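Chitinase (Pyrococcus furiosus, PDB 2CWR) breaks down chitin as a hyperthermophilic glycoside hydrolase, through a chitin-binding domain that probably holds the enzyme on its polymeric substrate. Local coordinates at residues V14-V27 / G80-I94. Numbering follows the deposited sequence.
Sequences VKVNDWGSGAEYDV and GFIVNGPQGDKVEEI
Two neighbouring strands of one sheet of a beta-sandwich, 22-27 and 80-84, pair here antiparallel, their axes at 162°, and the chain beyond N84 then crosses beneath them toward the second sheet. The hydrogen-bonded pairs A23-V83 and Y25-F81, alternating with non-hydrogen-bonded pairs such as E24-I82, set the register; the Y25 N to F81 O bond measures 2.8 Å. On the inward face the Y25 and F81 rings lie nearly parallel, planes at 8°, but slid so far apart that they barely overlap, and Y25 CB instead sits over the F81 face, 3.8 Å from the ring centroid. V91 CG2, from the crossing chain, covers a face of the Y25 ring, 3.5 Å from CZ, while I94 CD1 approaches Y25 CD2. The phenol OH is held by two waters, one linking it to D18 OD2 and K90 N, the other to V91 O. On the outward face, I82 CG2 meets the W19 ring at its edge, 3.8 Å from CH2.

K90 ties the 19-21 turn to the 85-89 loop. Bends at chi2 and chi4 (-63°) bring NZ to the syn lone pair of D18 OD2 in a 2.8 Å salt bridge, and NZ also donates to G20 O and G88 O at 2.9 and 2.8 Å. A methionine in its place would probably leave the D18 carboxylate without its cationic mate and those two carbonyls without their shared donor, freeing the 85-89 loop to shift. D18 OD1 meanwhile accepts from G20 N in an Asx turn. Together, strand pairing, interleaved core side chains and a crossing between sheets are typical of the beta-sandwich of cellulose-binding-type domains.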
ATOM      1  N   VAL A  14       5.678   0.090  -6.781  1.00  9.43           N
ATOM      2  CA  VAL A  14       5.766  -0.971  -5.802  1.00 10.15           C
ATOM      3  C   VAL A  14       6.598  -2.118  -6.340  1.00 11.92           C
ATOM      4  O   VAL A  14       6.469  -2.511  -7.503  1.00 12.02           O
ATOM      5  CB  VAL A  14       4.360  -1.482  -5.401  1.00 10.93           C
ATOM      6  CG1 VAL A  14       3.594  -1.950  -6.630  1.00 14.41           C
ATOM      7  CG2 VAL A  14       4.491  -2.614  -4.384  1.00 12.30           C
ATOM      8  N   LYS A  15       7.480  -2.623  -5.485  1.00 10.43           N
ATOM      9  CA  LYS A  15       8.349  -3.744  -5.819  1.00 13.22           C
ATOM     10  C   LYS A  15       7.723  -4.955  -5.135  1.00 12.83           C
ATOM     11  O   LYS A  15       7.457  -4.922  -3.932  1.00 15.56           O
ATOM     12  CB  LYS A  15       9.753  -3.507  -5.261  1.00 16.28           C
ATOM     13  CG  LYS A  15      10.775  -4.555  -5.670  1.00 28.00           C
ATOM     14  CD  LYS A  15      11.316  -4.286  -7.065  1.00 43.01           C
ATOM     15  CE  LYS A  15      12.321  -3.139  -7.057  1.00 51.33           C
ATOM     16  NZ  LYS A  15      11.776  -1.887  -6.456  1.00 53.87           N
ATOM     17  N   VAL A  16       7.496  -6.020  -5.896  1.00 11.63           N
ATOM     18  CA  VAL A  16       6.872  -7.220  -5.352  1.00  9.97           C
ATOM     19  C   VAL A  16       7.786  -8.442  -5.372  1.00 17.11           C
ATOM     20  O   VAL A  16       8.476  -8.704  -6.356  1.00 17.18           O
ATOM     21  CB  VAL A  16       5.592  -7.571  -6.137  1.00 15.29           C
ATOM     22  CG1 VAL A  16       4.868  -8.731  -5.466  1.00 18.57           C
ATOM     23  CG2 VAL A  16       4.691  -6.349  -6.232  1.00 17.34           C
ATOM     24  N   ASN A  17       7.778  -9.183  -4.270  1.00 14.14           N
ATOM     25  CA  ASN A  17       8.572 -10.396  -4.140  1.00 18.48           C
ATOM     26  C   ASN A  17       7.647 -11.472  -3.585  1.00 17.12           C
ATOM     27  O   ASN A  17       7.363 -11.505  -2.386  1.00 17.96           O
ATOM     28  CB  ASN A  17       9.752 -10.166  -3.192  1.00 21.42           C
ATOM     29  CG  ASN A  17      10.472 -11.451  -2.836  1.00 31.94           C
ATOM     30  OD1 ASN A  17      10.754 -12.282  -3.701  1.00 33.33           O
ATOM     31  ND2 ASN A  17      10.783 -11.617  -1.556  1.00 33.74           N
ATOM     32  N   ASP A  18       7.163 -12.340  -4.468  1.00 19.18           N
ATOM     33  CA  ASP A  18       6.250 -13.407  -4.073  1.00 19.91           C
ATOM     34  C   ASP A  18       7.006 -14.721  -3.917  1.00 25.25           C
ATOM     35  O   ASP A  18       7.811 -15.089  -4.771  1.00 23.20           O
ATOM     36  CB  ASP A  18       5.141 -13.552  -5.121  1.00 20.97           C
ATOM     37  CG  ASP A  18       4.081 -14.559  -4.719  1.00 25.71           C
ATOM     38  OD1 ASP A  18       4.379 -15.772  -4.701  1.00 25.04           O
ATOM     39  OD2 ASP A  18       2.945 -14.132  -4.420  1.00 23.61           O
ATOM     40  N   TRP A  19       6.743 -15.425  -2.819  1.00 26.67           N
ATOM     41  CA  TRP A  19       7.418 -16.690  -2.549  1.00 31.11           C
ATOM     42  C   TRP A  19       6.455 -17.857  -2.369  1.00 31.21           C
ATOM     43  O   TRP A  19       6.767 -18.823  -1.672  1.00 36.88           O
ATOM     44  CB  TRP A  19       8.309 -16.545  -1.308  1.00 32.72           C
ATOM     45  CG  TRP A  19       7.575 -16.091  -0.079  1.00 34.75           C
ATOM     46  CD1 TRP A  19       6.750 -16.840   0.710  1.00 34.72           C
ATOM     47  CD2 TRP A  19       7.589 -14.774   0.492  1.00 34.32           C
ATOM     48  NE1 TRP A  19       6.248 -16.071   1.737  1.00 38.38           N
ATOM     49  CE2 TRP A  19       6.747 -14.800   1.626  1.00 35.22           C
ATOM     50  CE3 TRP A  19       8.231 -13.573   0.152  1.00 29.74           C
ATOM     51  CZ2 TRP A  19       6.529 -13.672   2.425  1.00 34.14           C
ATOM     52  CZ3 TRP A  19       8.014 -12.449   0.948  1.00 29.44           C
ATOM     53  CH2 TRP A  19       7.168 -12.509   2.073  1.00 27.45           C
ATOM     54  N   GLY A  20       5.286 -17.764  -2.997  1.00 28.35           N
ATOM     55  CA  GLY A  20       4.307 -18.834  -2.903  1.00 26.35           C
ATOM     56  C   GLY A  20       3.200 -18.603  -1.892  1.00 24.01           C
ATOM     57  O   GLY A  20       2.079 -18.249  -2.259  1.00 24.25           O
ATOM     58  N   SER A  21       3.515 -18.810  -0.618  1.00 20.49           N
ATOM     59  CA  SER A  21       2.545 -18.639   0.459  1.00 24.41           C
ATOM     60  C   SER A  21       2.413 -17.180   0.881  1.00 22.49           C
ATOM     61  O   SER A  21       1.490 -16.815   1.611  1.00 19.76           O
ATOM     62  CB  SER A  21       2.959 -19.478   1.668  1.00 26.79           C
ATOM     63  OG  SER A  21       4.237 -19.083   2.142  1.00 30.78           O
ATOM     64  N   GLY A  22       3.343 -16.350   0.422  1.00 23.00           N
ATOM     65  CA  GLY A  22       3.301 -14.945   0.780  1.00 20.82           C
ATOM     66  C   GLY A  22       4.060 -14.085  -0.205  1.00 22.01           C
ATOM     67  O   GLY A  22       4.680 -14.597  -1.138  1.00 23.05           O
ATOM     68  N   ALA A  23       4.013 -12.773   0.005  1.00 15.94           N
ATOM     69  CA  ALA A  23       4.705 -11.841  -0.876  1.00 12.39           C
ATOM     70  C   ALA A  23       4.937 -10.513  -0.168  1.00 12.86           C
ATOM     71  O   ALA A  23       4.110 -10.075   0.634  1.00 14.15           O
ATOM     72  CB  ALA A  23       3.887 -11.619  -2.149  1.00 15.05           C
ATOM     73  N   GLU A  24       6.069  -9.883  -0.463  1.00 12.95           N
ATOM     74  CA  GLU A  24       6.397  -8.595   0.134  1.00 14.26           C
ATOM     75  C   GLU A  24       6.189  -7.479  -0.878  1.00 13.38           C
ATOM     76  O   GLU A  24       6.584  -7.596  -2.042  1.00 12.61           O
ATOM     77  CB  GLU A  24       7.849  -8.557   0.619  1.00 14.14           C
ATOM     78  CG  GLU A  24       8.213  -7.215   1.265  1.00 15.81           C
ATOM     79  CD  GLU A  24       9.604  -7.185   1.876  1.00 22.92           C
ATOM     80  OE1 GLU A  24      10.087  -8.252   2.309  1.00 25.14           O
ATOM     81  OE2 GLU A  24      10.205  -6.088   1.940  1.00 20.78           O
ATOM     82  N   TYR A  25       5.565  -6.400  -0.418  1.00 12.59           N
ATOM     83  CA  TYR A  25       5.301  -5.238  -1.244  1.00  9.47           C
ATOM     84  C   TYR A  25       6.017  -4.026  -0.659  1.00 11.40           C
ATOM     85  O   TYR A  25       5.705  -3.582   0.446  1.00  9.84           O
ATOM     86  CB  TYR A  25       3.795  -4.969  -1.313  1.00  9.40           C
ATOM     87  CG  TYR A  25       3.025  -6.077  -1.995  1.00  9.90           C
ATOM     88  CD1 TYR A  25       2.727  -7.266  -1.325  1.00 12.87           C
ATOM     89  CD2 TYR A  25       2.637  -5.957  -3.329  1.00  9.55           C
ATOM     90  CE1 TYR A  25       2.065  -8.310  -1.973  1.00 11.44           C
ATOM     91  CE2 TYR A  25       1.975  -6.994  -3.985  1.00 12.85           C
ATOM     92  CZ  TYR A  25       1.694  -8.166  -3.301  1.00 13.97           C
ATOM     93  OH  TYR A  25       1.043  -9.193  -3.947  1.00 15.93           O
ATOM     94  N   ASP A  26       6.991  -3.508  -1.400  1.00  9.89           N
ATOM     95  CA  ASP A  26       7.757  -2.335  -0.974  1.00 10.01           C
ATOM     96  C   ASP A  26       7.246  -1.182  -1.822  1.00 10.23           C
ATOM     97  O   ASP A  26       7.528  -1.109  -3.018  1.00  9.77           O
ATOM     98  CB  ASP A  26       9.247  -2.559  -1.230  1.00 11.63           C
ATOM     99  CG  ASP A  26       9.824  -3.668  -0.367  1.00 17.33           C
ATOM    100  OD1 ASP A  26      10.800  -4.315  -0.800  1.00 20.30           O
ATOM    101  OD2 ASP A  26       9.305  -3.886   0.746  1.00 15.83           O
ATOM    102  N   VAL A  27       6.492  -0.289  -1.192  1.00  9.90           N
ATOM    103  CA  VAL A  27       5.888   0.838  -1.887  1.00  9.72           C
ATOM    104  C   VAL A  27       6.648   2.148  -1.743  1.00 10.55           C
ATOM    105  O   VAL A  27       7.179   2.456  -0.675  1.00 11.21           O
ATOM    106  CB  VAL A  27       4.438   1.072  -1.378  1.00  9.85           C
ATOM    107  CG1 VAL A  27       3.770   2.192  -2.162  1.00 10.45           C
ATOM    108  CG2 VAL A  27       3.631  -0.224  -1.485  1.00 11.20           C
ATOM    109  N   GLY A  80       5.918  -0.507   3.484  1.00  7.96           N
ATOM    110  CA  GLY A  80       5.756  -1.822   2.906  1.00  7.00           C
ATOM    111  C   GLY A  80       4.919  -2.745   3.757  1.00  7.35           C
ATOM    112  O   GLY A  80       4.598  -2.439   4.904  1.00  8.64           O
ATOM    113  N   PHE A  81       4.568  -3.887   3.183  1.00  8.42           N
ATOM    114  CA  PHE A  81       3.761  -4.862   3.891  1.00  9.20           C
ATOM    115  C   PHE A  81       3.922  -6.230   3.262  1.00  9.15           C
ATOM    116  O   PHE A  81       4.383  -6.360   2.126  1.00 10.25           O
ATOM    117  CB  PHE A  81       2.285  -4.435   3.884  1.00  8.83           C
ATOM    118  CG  PHE A  81       1.715  -4.203   2.509  1.00  8.61           C
ATOM    119  CD1 PHE A  81       0.996  -5.203   1.861  1.00  9.12           C
ATOM    120  CD2 PHE A  81       1.893  -2.980   1.862  1.00 10.38           C
ATOM    121  CE1 PHE A  81       0.462  -4.991   0.590  1.00 11.28           C
ATOM    122  CE2 PHE A  81       1.361  -2.761   0.592  1.00  7.51           C
ATOM    123  CZ  PHE A  81       0.645  -3.769  -0.045  1.00 10.78           C
ATOM    124  N   ILE A  82       3.558  -7.251   4.025  1.00 10.04           N
ATOM    125  CA  ILE A  82       3.646  -8.628   3.567  1.00 12.96           C
ATOM    126  C   ILE A  82       2.235  -9.188   3.544  1.00 11.66           C
ATOM    127  O   ILE A  82       1.451  -8.962   4.466  1.00 13.64           O
ATOM    128  CB  ILE A  82       4.541  -9.460   4.514  1.00 16.03           C
ATOM    129  CG1 ILE A  82       5.998  -9.006   4.364  1.00 18.53           C
ATOM    130  CG2 ILE A  82       4.381 -10.949   4.221  1.00 15.72           C
ATOM    131  CD1 ILE A  82       6.971  -9.714   5.289  1.00 25.22           C
ATOM    132  N   VAL A  83       1.905  -9.896   2.472  1.00 13.43           N
ATOM    133  CA  VAL A  83       0.581 -10.475   2.334  1.00 14.43           C
ATOM    134  C   VAL A  83       0.692 -11.984   2.223  1.00 13.35           C
ATOM    135  O   VAL A  83       1.495 -12.501   1.446  1.00 14.96           O
ATOM    136  CB  VAL A  83      -0.142  -9.937   1.075  1.00 13.36           C
ATOM    137  CG1 VAL A  83      -1.531 -10.548   0.967  1.00 11.36           C
ATOM    138  CG2 VAL A  83      -0.245  -8.421   1.140  1.00 14.71           C
ATOM    139  N   ASN A  84      -0.111 -12.682   3.014  1.00 12.72           N
ATOM    140  CA  ASN A  84      -0.121 -14.137   2.996  1.00 16.15           C
ATOM    141  C   ASN A  84      -1.422 -14.574   2.348  1.00 16.93           C
ATOM    142  O   ASN A  84      -2.453 -13.928   2.517  1.00 18.20           O
ATOM    143  CB  ASN A  84      -0.040 -14.689   4.421  1.00 17.42           C
ATOM    144  CG  ASN A  84       1.228 -14.266   5.140  1.00 18.44           C
ATOM    145  OD1 ASN A  84       1.175 -13.613   6.187  1.00 24.15           O
ATOM    146  ND2 ASN A  84       2.377 -14.636   4.587  1.00 17.27           N
ATOM    147  N   GLY A  85      -1.381 -15.667   1.597  1.00 17.07           N
ATOM    148  CA  GLY A  85      -2.595 -16.129   0.960  1.00 17.72           C
ATOM    149  C   GLY A  85      -2.376 -17.249  -0.031  1.00 15.57           C
ATOM    150  O   GLY A  85      -1.302 -17.851  -0.073  1.00 15.87           O
ATOM    151  N   PRO A  86      -3.392 -17.545  -0.851  1.00 17.13           N
ATOM    152  CA  PRO A  86      -3.318 -18.609  -1.859  1.00 15.26           C
ATOM    153  C   PRO A  86      -2.224 -18.342  -2.886  1.00 18.10           C
ATOM    154  O   PRO A  86      -1.886 -17.190  -3.156  1.00 17.02           O
ATOM    155  CB  PRO A  86      -4.705 -18.575  -2.499  1.00 15.69           C
ATOM    156  CG  PRO A  86      -5.583 -18.016  -1.418  1.00 18.85           C
ATOM    157  CD  PRO A  86      -4.722 -16.915  -0.853  1.00 18.02           C
ATOM    158  N   GLN A  87      -1.673 -19.411  -3.452  1.00 16.79           N
ATOM    159  CA  GLN A  87      -0.646 -19.281  -4.481  1.00 17.48           C
ATOM    160  C   GLN A  87      -1.245 -18.418  -5.591  1.00 16.76           C
ATOM    161  O   GLN A  87      -2.425 -18.553  -5.917  1.00 18.64           O
ATOM    162  CB  GLN A  87      -0.275 -20.661  -5.028  1.00 19.56           C
ATOM    163  CG  GLN A  87       0.687 -20.636  -6.201  1.00 26.65           C
ATOM    164  CD  GLN A  87       0.992 -22.024  -6.726  1.00 28.99           C
ATOM    165  OE1 GLN A  87       1.640 -22.828  -6.054  1.00 24.49           O
ATOM    166  NE2 GLN A  87       0.515 -22.317  -7.934  1.00 28.98           N
ATOM    167  N   GLY A  88      -0.431 -17.540  -6.165  1.00 15.42           N
ATOM    168  CA  GLY A  88      -0.907 -16.641  -7.202  1.00 14.83           C
ATOM    169  C   GLY A  88      -0.813 -15.226  -6.652  1.00 13.80           C
ATOM    170  O   GLY A  88      -0.437 -15.050  -5.494  1.00 17.69           O
ATOM    171  N   ASP A  89      -1.149 -14.221  -7.457  1.00 16.72           N
ATOM    172  CA  ASP A  89      -1.072 -12.836  -6.989  1.00 14.63           C
ATOM    173  C   ASP A  89      -1.849 -12.656  -5.689  1.00 19.92           C
ATOM    174  O   ASP A  89      -3.021 -13.026  -5.602  1.00 17.10           O
ATOM    175  CB  ASP A  89      -1.616 -11.875  -8.049  1.00 16.35           C
ATOM    176  CG  ASP A  89      -0.783 -11.872  -9.312  1.00 28.68           C
ATOM    177  OD1 ASP A  89       0.446 -12.070  -9.211  1.00 27.40           O
ATOM    178  OD2 ASP A  89      -1.352 -11.657 -10.401  1.00 35.97           O
ATOM    179  N   LYS A  90      -1.184 -12.085  -4.687  1.00 18.08           N
ATOM    180  CA  LYS A  90      -1.783 -11.861  -3.374  1.00 17.42           C
ATOM    181  C   LYS A  90      -2.598 -10.576  -3.324  1.00 15.04           C
ATOM    182  O   LYS A  90      -3.469 -10.413  -2.469  1.00 14.32           O
ATOM    183  CB  LYS A  90      -0.682 -11.791  -2.309  1.00 16.14           C
ATOM    184  CG  LYS A  90       0.259 -12.984  -2.297  1.00 19.21           C
ATOM    185  CD  LYS A  90      -0.462 -14.251  -1.871  1.00 17.64           C
ATOM    186  CE  LYS A  90       0.477 -15.450  -1.872  1.00 18.58           C
ATOM    187  NZ  LYS A  90       1.004 -15.746  -3.232  1.00 18.78           N
ATOM    188  N   VAL A  91      -2.299  -9.661  -4.240  1.00 15.80           N
ATOM    189  CA  VAL A  91      -2.981  -8.375  -4.302  1.00 15.97           C
ATOM    190  C   VAL A  91      -3.532  -8.125  -5.700  1.00 18.04           C
ATOM    191  O   VAL A  91      -2.888  -8.456  -6.695  1.00 18.83           O
ATOM    192  CB  VAL A  91      -2.007  -7.237  -3.915  1.00 17.28           C
ATOM    193  CG1 VAL A  91      -2.651  -5.887  -4.136  1.00 14.07           C
ATOM    194  CG2 VAL A  91      -1.591  -7.396  -2.460  1.00 13.58           C
ATOM    195  N   GLU A  92      -4.724  -7.543  -5.772  1.00 15.96           N
ATOM    196  CA  GLU A  92      -5.358  -7.266  -7.057  1.00 18.19           C
ATOM    197  C   GLU A  92      -5.191  -5.815  -7.475  1.00 15.75           C
ATOM    198  O   GLU A  92      -5.148  -5.503  -8.668  1.00 16.65           O
ATOM    199  CB  GLU A  92      -6.850  -7.601  -6.994  1.00 20.16           C
ATOM    200  CG  GLU A  92      -7.143  -8.982  -6.441  1.00 19.99           C
ATOM    201  CD  GLU A  92      -8.604  -9.353  -6.555  1.00 26.75           C
ATOM    202  OE1 GLU A  92      -9.440  -8.433  -6.696  1.00 26.64           O
ATOM    203  OE2 GLU A  92      -8.914 -10.561  -6.490  1.00 25.55           O
ATOM    204  N   GLU A  93      -5.097  -4.927  -6.493  1.00 15.59           N
ATOM    205  CA  GLU A  93      -4.953  -3.513  -6.792  1.00 15.26           C
ATOM    206  C   GLU A  93      -4.297  -2.735  -5.659  1.00 14.51           C
ATOM    207  O   GLU A  93      -4.535  -3.005  -4.484  1.00 13.39           O
ATOM    208  CB  GLU A  93      -6.327  -2.908  -7.090  1.00 18.67           C
ATOM    209  CG  GLU A  93      -6.293  -1.437  -7.466  1.00 32.23           C
ATOM    210  CD  GLU A  93      -7.677  -0.864  -7.714  1.00 43.69           C
ATOM    211  OE1 GLU A  93      -8.387  -1.383  -8.602  1.00 49.83           O
ATOM    212  OE2 GLU A  93      -8.053   0.108  -7.021  1.00 39.70           O
ATOM    213  N   ILE A  94      -3.460  -1.773  -6.033  1.00 10.40           N
ATOM    214  CA  ILE A  94      -2.783  -0.907  -5.072  1.00 10.35           C
ATOM    215  C   ILE A  94      -2.958   0.482  -5.655  1.00 14.65           C
ATOM    216  O   ILE A  94      -2.382   0.809  -6.698  1.00 14.02           O
ATOM    217  CB  ILE A  94      -1.289  -1.245  -4.944  1.00 12.02           C
ATOM    218  CG1 ILE A  94      -1.128  -2.683  -4.436  1.00 15.56           C
ATOM    219  CG2 ILE A  94      -0.628  -0.268  -3.978  1.00 13.82           C
ATOM    220  CD1 ILE A  94       0.322  -3.155  -4.346  1.00 17.16           C
TER
HETATM  221  O   HOH W   1       1.826 -11.720  -5.120  1.00 15.57           O
HETATM  222  O   HOH W   2       2.120 -17.340  -5.628  1.00 20.45           O
HETATM  223  O   HOH W   3       0.263  -8.975  -6.466  1.00 17.53           O